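Local coordinates for protein (l-alanine dehydrogenase) (Phormidium lapideum, PDB 1PJC) that catalyses the reversible, NAD-dependent oxidative deamination of L-alanine to pyruvate and ammonia, at residues 32-37 with 54-59. Residues are numbered along the deposited sequence; the frame is centred on the assembly and turned at random.
Sequences TVFIET and GAQVVP
Four backbone hydrogen bonds join strand 32-36 and the residue after it to strand 56-58 in parallel register, Phe-34 facing Gln-56, Ile-35 facing Val-57 and Glu-36 facing Val-58. Gln-56 N bonds to Val-33 O at 2.8 Å, almost straight at 173°, and Ile-35 N returns to Gln-56 O. The third bond is less straight: Val-58 N reaches Ile-35 O from above the carbonyl plane. Thr-37 leaves the strand yet grips Val-58 O twice, through its N at 2.8 Å and its OG1 at 2.9 Å. With OG1 beside its own backbone N (chi1 -40°), both donors converge on that one oxygen, the hydroxyl from above the carbonyl plane. A valine in place of Thr-37 would probably leave Val-58 O with the backbone N of this residue but without its hydroxyl donor, the end of strand 56-58 less firmly tied. At the other end Thr-32 OG1 gives a weak bond to Gln-56 OE1. The bent Gln-56 chain runs alongside the Phe-34 ring, CG 3.6 Å from CE2, ring and amide planes 26° apart. On the same face of the sheet, Val-58 CG1 reaches Phe-34 CB at 3.8 Å and lies at the edge of its ring. On the other face of the sheet Ile-35 CG2 rests on Ala-55 CB at 3.7 Å and, more loosely, on Val-57 CG2. Helix 47-53 links the strands in a beta-alpha-beta unit of the Rossmann-like N-terminal domain and packs on the Ile-35 and Val-57 face through Tyr-50 and Val-51. Across the sheet, helix 61-65 meets Val-58, and Arg-67 makes a cation-pi contact with Phe-34. Strand 2-5 pairs with the far edge of 32-36, so 56-58 is an edge strand of this sheet within the chain.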
ATOM      1  N   THR A  32     -38.833 -11.851  25.021  1.00 38.39           N
ATOM      2  CA  THR A  32     -38.480 -13.243  25.235  1.00 62.22           C
ATOM      3  C   THR A  32     -38.507 -14.024  23.926  1.00 42.28           C
ATOM      4  O   THR A  32     -39.363 -13.819  23.071  1.00 44.25           O
ATOM      5  CB  THR A  32     -39.318 -13.914  26.268  1.00 66.88           C
ATOM      6  OG1 THR A  32     -38.700 -15.163  26.601  1.00100.00           O
ATOM      7  CG2 THR A  32     -40.690 -14.166  25.734  1.00 34.75           C
ATOM      8  N   VAL A  33     -37.558 -14.917  23.777  1.00 35.79           N
ATOM      9  CA  VAL A  33     -37.388 -15.594  22.527  1.00 32.06           C
ATOM     10  C   VAL A  33     -37.413 -17.081  22.610  1.00 33.10           C
ATOM     11  O   VAL A  33     -36.749 -17.688  23.442  1.00 31.27           O
ATOM     12  CB  VAL A  33     -36.056 -15.184  21.907  1.00 61.57           C
ATOM     13  CG1 VAL A  33     -35.910 -15.772  20.531  1.00 58.65           C
ATOM     14  CG2 VAL A  33     -35.912 -13.622  21.909  1.00 32.09           C
ATOM     15  N   PHE A  34     -38.144 -17.683  21.696  1.00 33.05           N
ATOM     16  CA  PHE A  34     -38.273 -19.118  21.670  1.00 32.22           C
ATOM     17  C   PHE A  34     -37.701 -19.640  20.402  1.00 35.95           C
ATOM     18  O   PHE A  34     -38.082 -19.213  19.308  1.00 37.66           O
ATOM     19  CB  PHE A  34     -39.731 -19.497  21.796  1.00 45.28           C
ATOM     20  CG  PHE A  34     -40.403 -18.822  22.934  1.00 53.70           C
ATOM     21  CD1 PHE A  34     -40.776 -17.478  22.833  1.00 39.83           C
ATOM     22  CD2 PHE A  34     -40.528 -19.466  24.156  1.00 38.15           C
ATOM     23  CE1 PHE A  34     -41.302 -16.813  23.889  1.00 43.24           C
ATOM     24  CE2 PHE A  34     -41.071 -18.809  25.218  1.00 47.57           C
ATOM     25  CZ  PHE A  34     -41.462 -17.460  25.084  1.00 47.73           C
ATOM     26  N   ILE A  35     -36.754 -20.548  20.544  1.00 31.64           N
ATOM     27  CA  ILE A  35     -36.087 -21.130  19.400  1.00 30.31           C
ATOM     28  C   ILE A  35     -36.154 -22.647  19.365  1.00 24.18           C
ATOM     29  O   ILE A  35     -35.927 -23.332  20.367  1.00 30.23           O
ATOM     30  CB  ILE A  35     -34.578 -20.628  19.260  1.00 39.22           C
ATOM     31  CG1 ILE A  35     -33.724 -21.668  18.542  1.00 63.82           C
ATOM     32  CG2 ILE A  35     -33.990 -20.348  20.600  1.00 34.84           C
ATOM     33  CD1 ILE A  35     -32.568 -21.096  17.854  1.00 60.30           C
ATOM     34  N   GLU A  36     -36.452 -23.170  18.191  1.00 25.97           N
ATOM     35  CA  GLU A  36     -36.510 -24.586  18.014  1.00 24.01           C
ATOM     36  C   GLU A  36     -35.131 -25.183  18.131  1.00 48.41           C
ATOM     37  O   GLU A  36     -34.141 -24.670  17.613  1.00 36.77           O
ATOM     38  CB  GLU A  36     -37.111 -24.921  16.654  1.00 25.78           C
ATOM     39  CG  GLU A  36     -37.181 -26.372  16.363  1.00 27.83           C
ATOM     40  CD  GLU A  36     -37.691 -26.650  14.962  1.00 30.99           C
ATOM     41  OE1 GLU A  36     -38.077 -25.690  14.263  1.00 28.98           O
ATOM     42  OE2 GLU A  36     -37.647 -27.820  14.540  1.00 42.25           O
ATOM     43  N   THR A  37     -35.088 -26.290  18.818  1.00 40.85           N
ATOM     44  CA  THR A  37     -33.879 -27.028  19.009  1.00 29.45           C
ATOM     45  C   THR A  37     -33.174 -27.263  17.701  1.00 35.74           C
ATOM     46  O   THR A  37     -33.802 -27.719  16.705  1.00 35.77           O
ATOM     47  CB  THR A  37     -34.229 -28.431  19.517  1.00 33.03           C
ATOM     48  OG1 THR A  37     -35.288 -28.335  20.462  1.00100.00           O
ATOM     49  CG2 THR A  37     -33.053 -29.056  20.125  1.00 24.46           C
ATOM     50  N   GLY A  54     -30.302 -16.290  26.761  1.00 37.47           N
ATOM     51  CA  GLY A  54     -31.580 -15.953  27.382  1.00 27.94           C
ATOM     52  C   GLY A  54     -32.736 -16.530  26.617  1.00 41.10           C
ATOM     53  O   GLY A  54     -33.906 -16.228  26.892  1.00 46.25           O
ATOM     54  N   ALA A  55     -32.405 -17.339  25.623  1.00 32.45           N
ATOM     55  CA  ALA A  55     -33.419 -17.943  24.806  1.00 38.30           C
ATOM     56  C   ALA A  55     -34.034 -19.074  25.534  1.00 69.83           C
ATOM     57  O   ALA A  55     -33.366 -19.743  26.301  1.00 49.28           O
ATOM     58  CB  ALA A  55     -32.814 -18.467  23.500  1.00 25.35           C
ATOM     59  N   GLN A  56     -35.294 -19.343  25.219  1.00 41.46           N
ATOM     60  CA  GLN A  56     -35.973 -20.536  25.674  1.00 38.78           C
ATOM     61  C   GLN A  56     -35.909 -21.440  24.445  1.00 41.94           C
ATOM     62  O   GLN A  56     -36.287 -21.042  23.339  1.00 48.45           O
ATOM     63  CB  GLN A  56     -37.430 -20.240  26.033  1.00 55.56           C
ATOM     64  CG  GLN A  56     -37.666 -18.803  26.417  1.00100.00           C
ATOM     65  CD  GLN A  56     -38.405 -18.676  27.705  1.00100.00           C
ATOM     66  OE1 GLN A  56     -38.604 -17.577  28.211  1.00100.00           O
ATOM     67  NE2 GLN A  56     -38.839 -19.809  28.248  1.00100.00           N
ATOM     68  N   VAL A  57     -35.332 -22.612  24.613  1.00 35.51           N
ATOM     69  CA  VAL A  57     -35.220 -23.537  23.514  1.00 36.78           C
ATOM     70  C   VAL A  57     -36.441 -24.457  23.476  1.00 50.88           C
ATOM     71  O   VAL A  57     -36.660 -25.242  24.390  1.00 61.88           O
ATOM     72  CB  VAL A  57     -33.949 -24.386  23.622  1.00 33.07           C
ATOM     73  CG1 VAL A  57     -34.021 -25.594  22.654  1.00 25.98           C
ATOM     74  CG2 VAL A  57     -32.699 -23.518  23.329  1.00 39.34           C
ATOM     75  N   VAL A  58     -37.231 -24.349  22.412  1.00 36.77           N
ATOM     76  CA  VAL A  58     -38.410 -25.186  22.258  1.00 31.92           C
ATOM     77  C   VAL A  58     -38.164 -26.422  21.372  1.00 30.68           C
ATOM     78  O   VAL A  58     -37.438 -26.366  20.373  1.00 43.01           O
ATOM     79  CB  VAL A  58     -39.605 -24.409  21.759  1.00 33.32           C
ATOM     80  CG1 VAL A  58     -39.900 -23.219  22.706  1.00 37.17           C
ATOM     81  CG2 VAL A  58     -39.373 -23.959  20.310  1.00 46.70           C
ATOM     82  N   PRO A  59     -38.833 -27.518  21.721  1.00 39.39           N
ATOM     83  CA  PRO A  59     -38.649 -28.811  21.055  1.00 56.48           C
ATOM     84  C   PRO A  59     -39.271 -28.986  19.671  1.00 40.07           C
ATOM     85  O   PRO A  59     -38.972 -29.957  18.970  1.00 40.57           O
ATOM     86  CB  PRO A  59     -39.331 -29.785  22.027  1.00 46.09           C
ATOM     87  CG  PRO A  59     -40.458 -28.949  22.679  1.00 32.13           C
ATOM     88  CD  PRO A  59     -40.133 -27.459  22.416  1.00 56.80           C
TER